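Local coordinates for protein pullulanase (Bacillus acidopullulyticus, PDB 2WAN) that probably hydrolyses the alpha-1,6-glucosidic branch linkages of pullulan and related starch polysaccharides, as an enzyme of the alpha-amylase type, at residues Y649-T654 with G677-N682; V666-Q671 with Q719-A724. All blocks are in the same frame, centred on the assembly; numbering follows the deposited sequence.

Contact 1: residues Y649-T654 with G677-N682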
loop_
_atom_site.group_PDB
_atom_site.type_symbol
_atom_site.label_atom_id
_atom_site.label_comp_id
_atom_site.label_asym_id
_atom_site.label_seq_id
_atom_site.Cartn_x
_atom_site.Cartn_y
_atom_site.Cartn_z
ATOM N N TYR A 649 5.347 4.558 -4.855
ATOM C CA TYR A 649 5.165 5.017 -3.459
ATOM C C TYR A 649 3.760 4.669 -2.987
ATOM O O TYR A 649 2.917 4.221 -3.782
ATOM C CB TYR A 649 5.435 6.541 -3.337
ATOM C CG TYR A 649 4.610 7.326 -4.316
ATOM C CD1 TYR A 649 5.028 7.479 -5.651
ATOM C CD2 TYR A 649 3.377 7.864 -3.934
ATOM C CE1 TYR A 649 4.248 8.170 -6.583
ATOM C CE2 TYR A 649 2.584 8.552 -4.850
ATOM C CZ TYR A 649 3.017 8.701 -6.174
ATOM O OH TYR A 649 2.226 9.377 -7.083
ATOM N N GLY A 650 3.502 4.849 -1.694
ATOM C CA GLY A 650 2.161 4.571 -1.185
ATOM C C GLY A 650 1.983 4.847 0.289
ATOM O O GLY A 650 2.902 5.344 0.939
ATOM N N GLU A 651 0.802 4.517 0.809
ATOM C CA GLU A 651 0.466 4.812 2.212
ATOM C C GLU A 651 1.069 3.778 3.162
ATOM O O GLU A 651 0.798 2.571 3.026
ATOM C CB GLU A 651 -1.040 4.830 2.408
ATOM C CG GLU A 651 -1.775 5.862 1.568
ATOM C CD GLU A 651 -3.280 5.689 1.674
ATOM O OE1 GLU A 651 -3.812 4.594 1.328
ATOM O OE2 GLU A 651 -3.941 6.662 2.096
ATOM N N PRO A 652 1.890 4.235 4.123
ATOM C CA PRO A 652 2.543 3.291 5.050
ATOM C C PRO A 652 1.640 2.952 6.247
ATOM O O PRO A 652 2.078 2.973 7.406
ATOM C CB PRO A 652 3.794 4.065 5.489
ATOM C CG PRO A 652 3.274 5.496 5.569
ATOM C CD PRO A 652 2.462 5.595 4.258
ATOM N N TRP A 653 0.376 2.652 5.972
ATOM C CA TRP A 653 -0.553 2.272 7.034
ATOM C C TRP A 653 -1.626 1.341 6.505
ATOM O O TRP A 653 -1.734 1.120 5.292
ATOM C CB TRP A 653 -1.155 3.511 7.755
ATOM C CG TRP A 653 -1.761 4.528 6.841
ATOM C CD1 TRP A 653 -2.961 4.441 6.205
ATOM C CD2 TRP A 653 -1.180 5.785 6.438
ATOM N NE1 TRP A 653 -3.178 5.567 5.441
ATOM C CE2 TRP A 653 -2.098 6.402 5.557
ATOM C CE3 TRP A 653 0.018 6.453 6.748
ATOM C CZ2 TRP A 653 -1.856 7.662 4.970
ATOM C CZ3 TRP A 653 0.264 7.707 6.164
ATOM C CH2 TRP A 653 -0.669 8.291 5.281
ATOM N N THR A 654 -2.417 0.790 7.421
ATOM C CA THR A 654 -3.493 -0.123 7.058
ATOM C C THR A 654 -4.843 0.542 7.332
ATOM O O THR A 654 -4.897 1.668 7.844
ATOM C CB THR A 654 -3.406 -1.427 7.872
ATOM O OG1 THR A 654 -3.738 -1.144 9.241
ATOM C CG2 THR A 654 -1.999 -2.034 7.759
ATOM N N GLY A 677 8.727 4.968 -2.066
ATOM C CA GLY A 677 8.472 6.027 -1.082
ATOM C C GLY A 677 7.207 5.851 -0.274
ATOM O O GLY A 677 6.318 5.072 -0.640
ATOM N N VAL A 678 7.126 6.550 0.863
ATOM C CA VAL A 678 5.925 6.492 1.705
ATOM C C VAL A 678 5.400 7.890 1.994
ATOM O O VAL A 678 6.176 8.813 2.190
ATOM C CB VAL A 678 6.159 5.717 3.038
ATOM C CG1 VAL A 678 6.461 4.263 2.748
ATOM C CG2 VAL A 678 7.306 6.362 3.872
ATOM N N PHE A 679 4.081 8.039 2.009
ATOM C CA PHE A 679 3.469 9.297 2.399
ATOM C C PHE A 679 3.890 9.634 3.820
ATOM O O PHE A 679 3.828 8.787 4.726
ATOM C CB PHE A 679 1.948 9.208 2.314
ATOM C CG PHE A 679 1.431 9.383 0.930
ATOM C CD1 PHE A 679 1.373 10.661 0.361
ATOM C CD2 PHE A 679 1.039 8.282 0.179
ATOM C CE1 PHE A 679 0.907 10.857 -0.963
ATOM C CE2 PHE A 679 0.562 8.468 -1.134
ATOM C CZ PHE A 679 0.485 9.746 -1.688
ATOM N N ASN A 680 4.335 10.869 3.994
ATOM C CA ASN A 680 4.919 11.313 5.246
ATOM C C ASN A 680 3.880 11.996 6.127
ATOM O O ASN A 680 3.703 13.203 6.080
ATOM C CB ASN A 680 6.125 12.222 4.955
ATOM C CG ASN A 680 6.879 12.615 6.219
ATOM O OD1 ASN A 680 6.408 12.377 7.326
ATOM N ND2 ASN A 680 8.048 13.244 6.051
ATOM N N ASP A 681 3.173 11.203 6.918
ATOM C CA ASP A 681 2.201 11.790 7.831
ATOM C C ASP A 681 2.851 12.572 8.982
ATOM O O ASP A 681 2.168 13.384 9.630
ATOM C CB ASP A 681 1.147 10.769 8.317
ATOM C CG ASP A 681 1.746 9.534 8.991
ATOM O OD1 ASP A 681 2.902 9.154 8.714
ATOM O OD2 ASP A 681 1.013 8.924 9.795
ATOM N N ASN A 682 4.150 12.367 9.226
ATOM C CA ASN A 682 4.840 13.172 10.255
ATOM C C ASN A 682 4.930 14.652 9.861
ATOM O O ASN A 682 4.586 15.543 10.656
ATOM C CB ASN A 682 6.239 12.637 10.576
ATOM C CG ASN A 682 6.218 11.278 11.266
ATOM O OD1 ASN A 682 5.167 10.803 11.720
ATOM N ND2 ASN A 682 7.393 10.655 11.363
#
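Tyr-649 turns a ring edge toward the face of Phe-679 in an offset edge-to-face pair, with centroids 5.8 Å apart and planes at 76°. With Tyr-649 CG between its own backbone N and carbonyl carbon (chi1 54°), the ring stands on the Phe-679 side of the sheet and its CE2 comes 4.0 Å from Phe-679 CZ; the hydroxyl is held by Gln-487 and Asn-549. Phe-679 CD2 lies 3.8 Å from Glu-651 N, which sits at the ring edge. The backbones run parallel as neighbours in the eight-stranded catalytic barrel: Gly-650 N donates to Gly-677 O at 3.0 Å, and Phe-679 N to Gly-650 O at 3.1 Å. Past the strand, Pro-652, the centre of an inverse gamma turn, has its CB 3.8 Å from Val-678 CB and its CG 3.4 Å from Phe-679 O. Trp-653 has Glu-651 CB over one face, toward the rim; its CZ3 meets Asp-681 CG at 3.7 Å, and Asp-681 is also salt-bridged to Lys-668. Glu-651 CB points away from the 677-682 segment, though its CG still touches Phe-679 CD2; OE1 accepts from Leu-623 N and OE2 pairs with Arg-620. Glu-651 follows the fifth barrel strand, where alpha-amylase-family enzymes carry their general acid, so a carboxylate with polar partners above an aromatic-lined stem is consistent with the catalytic acid.

Contact 2: residues V666-Q671 with Q719-A724. With ACT (acetate ion), chain Q.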
loop_
_atom_site.group_PDB
_atom_site.type_symbol
_atom_site.label_atom_id
_atom_site.label_comp_id
_atom_site.label_asym_id
_atom_site.label_seq_id
_atom_site.Cartn_x
_atom_site.Cartn_y
_atom_site.Cartn_z
ATOM N N VAL A 666 4.504 -2.714 5.376
ATOM C CA VAL A 666 5.357 -1.599 4.949
ATOM C C VAL A 666 4.937 -0.303 5.649
ATOM O O VAL A 666 4.313 0.587 5.058
ATOM C CB VAL A 666 5.413 -1.409 3.408
ATOM C CG1 VAL A 666 6.621 -0.523 3.017
ATOM C CG2 VAL A 666 5.489 -2.761 2.691
ATOM N N THR A 667 5.286 -0.217 6.931
ATOM C CA THR A 667 5.122 1.014 7.718
ATOM C C THR A 667 6.372 1.888 7.532
ATOM O O THR A 667 7.325 1.465 6.891
ATOM C CB THR A 667 4.913 0.673 9.214
ATOM O OG1 THR A 667 5.924 -0.252 9.625
ATOM C CG2 THR A 667 3.547 0.036 9.425
ATOM N N LYS A 668 6.356 3.121 8.043
ATOM C CA LYS A 668 7.485 4.025 7.820
ATOM C C LYS A 668 8.785 3.445 8.379
ATOM O O LYS A 668 8.828 2.981 9.531
ATOM C CB LYS A 668 7.211 5.416 8.409
ATOM C CG LYS A 668 6.020 6.152 7.772
ATOM C CD LYS A 668 6.034 7.639 8.147
ATOM C CE LYS A 668 5.751 7.852 9.656
ATOM N NZ LYS A 668 4.392 7.397 10.061
ATOM N N GLY A 669 9.829 3.465 7.561
ATOM C CA GLY A 669 11.125 2.857 7.915
ATOM C C GLY A 669 11.313 1.548 7.158
ATOM O O GLY A 669 12.429 1.179 6.798
ATOM N N GLN A 670 10.208 0.859 6.879
ATOM C CA GLN A 670 10.280 -0.437 6.204
ATOM C C GLN A 670 10.576 -0.335 4.700
ATOM O O GLN A 670 10.940 -1.327 4.062
ATOM C CB GLN A 670 8.994 -1.229 6.448
ATOM C CG GLN A 670 8.732 -1.554 7.914
ATOM C CD GLN A 670 9.271 -2.924 8.267
ATOM O OE1 GLN A 670 10.480 -3.153 8.241
ATOM N NE2 GLN A 670 8.370 -3.855 8.555
ATOM N N GLN A 671 10.446 0.866 4.133
ATOM C CA GLN A 671 10.737 1.095 2.715
ATOM C C GLN A 671 12.215 1.284 2.425
ATOM O O GLN A 671 12.616 1.338 1.261
ATOM C CB GLN A 671 9.967 2.328 2.201
ATOM C CG GLN A 671 10.652 3.683 2.472
ATOM C CD GLN A 671 10.791 4.028 3.956
ATOM O OE1 GLN A 671 9.924 3.706 4.772
ATOM N NE2 GLN A 671 11.880 4.720 4.300
ATOM N N GLN A 719 16.775 11.459 9.076
ATOM C CA GLN A 719 17.030 11.166 10.495
ATOM C C GLN A 719 15.759 10.712 11.196
ATOM O O GLN A 719 15.744 10.573 12.414
ATOM C CB GLN A 719 17.612 12.392 11.213
ATOM C CG GLN A 719 18.987 12.773 10.718
ATOM C CD GLN A 719 19.549 13.985 11.442
ATOM O OE1 GLN A 719 20.585 14.510 11.058
ATOM N NE2 GLN A 719 18.870 14.426 12.496
ATOM N N ASP A 720 14.699 10.468 10.425
ATOM C CA ASP A 720 13.405 10.116 10.986
ATOM C C ASP A 720 13.081 8.681 10.532
ATOM O O ASP A 720 13.066 7.768 11.365
ATOM C CB ASP A 720 12.358 11.171 10.549
ATOM C CG ASP A 720 10.957 10.920 11.110
ATOM O OD1 ASP A 720 10.761 9.983 11.921
ATOM O OD2 ASP A 720 10.034 11.684 10.743
ATOM N N PHE A 721 12.863 8.465 9.232
ATOM C CA PHE A 721 12.497 7.124 8.749
ATOM C C PHE A 721 13.003 6.753 7.351
ATOM O O PHE A 721 12.675 5.673 6.859
ATOM C CB PHE A 721 10.964 6.932 8.812
ATOM C CG PHE A 721 10.204 7.887 7.944
ATOM C CD1 PHE A 721 9.983 7.597 6.597
ATOM C CD2 PHE A 721 9.738 9.090 8.457
ATOM C CE1 PHE A 721 9.293 8.501 5.764
ATOM C CE2 PHE A 721 9.060 9.982 7.647
ATOM C CZ PHE A 721 8.844 9.691 6.289
ATOM N N THR A 722 13.796 7.614 6.712
ATOM C CA THR A 722 14.300 7.309 5.358
ATOM C C THR A 722 15.795 7.062 5.314
ATOM O O THR A 722 16.532 7.531 6.174
ATOM C CB THR A 722 13.988 8.419 4.309
ATOM O OG1 THR A 722 14.761 9.587 4.610
ATOM C CG2 THR A 722 12.506 8.753 4.273
ATOM N N SER A 723 16.225 6.315 4.297
ATOM C CA SER A 723 17.641 6.189 3.959
ATOM C C SER A 723 18.066 7.115 2.833
ATOM O O SER A 723 19.272 7.330 2.613
ATOM C CB SER A 723 17.955 4.744 3.566
ATOM O OG SER A 723 17.867 3.920 4.718
ATOM N N ALA A 724 17.082 7.646 2.102
ATOM C CA ALA A 724 17.320 8.539 0.980
ATOM C C ALA A 724 16.079 9.437 0.846
ATOM O O ALA A 724 14.980 9.002 1.184
ATOM C CB ALA A 724 17.526 7.729 -0.315
HETATM C C ACT Q . 19.548 4.301 7.691
HETATM O O ACT Q . 18.718 5.012 7.086
HETATM O OXT ACT Q . 19.127 3.199 8.099
HETATM C CH3 ACT Q . 20.954 4.753 7.929
#
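Lys-668 lays its CD over the centre of the Phe-721 ring, 3.8 Å from the centroid and 8° off the ring normal, a CH-pi contact made by the aliphatic part of the chain. Lys-668 CB rests near Phe-721 CG at 3.9 Å; beyond CD the chain bends, and NZ turns off the ring to its partner Asp-681. At the backbone of Phe-721, Gln-671 NE2 donates an almost straight bond to Phe-721 O at 2.8 Å, with the acceptor in the plane of the amide. The same NE2 also reaches Glu-727, while Gln-671 OE1 takes Gly-669 N on a lone pair at 2.8 Å, so both ends of the amide are engaged and its rotation is fixed. Gly-669 belongs to a type II beta turn from Thr-667 to Gln-670, closed by Gln-670 N to Thr-667 O, and takes its positive-phi position (phi 105°), which a side chain would crowd. Its CA sits 3.4 Å from Phe-721 O, a CA-H...O contact beside the amide bond. Toward solvent the fit slackens: Asp-720 stays clear of the turn and bonds to Asn-682, and the exposed Ser-723 OG donates at 2.7 Å to the O atom of an acetate, probably from the crystallisation liquor, which Lys-672 also binds.

How the contacts relate
Going along the chain, strand 647-650 opens contact 1, and the irregular loop after it carries the 666-671 segment of contact 2 before strand 677-679 brings the chain back to close contact 1. Helices 681-688 and 707-714 follow, and the loop ahead of strand 728-730 closes contact 2. The segments therefore alternate, and the two closures cross: the 22-residue loop of contact 1 contains the first half of contact 2. Their centres are about 9 Å apart and they touch, Val-678 CG2 packing 3.5 Å from Phe-721 CE1 and Asn-680 CG equally close to Phe-721 CZ. Together they tie the fifth and sixth barrel strands to the loops that precede the sixth and seventh.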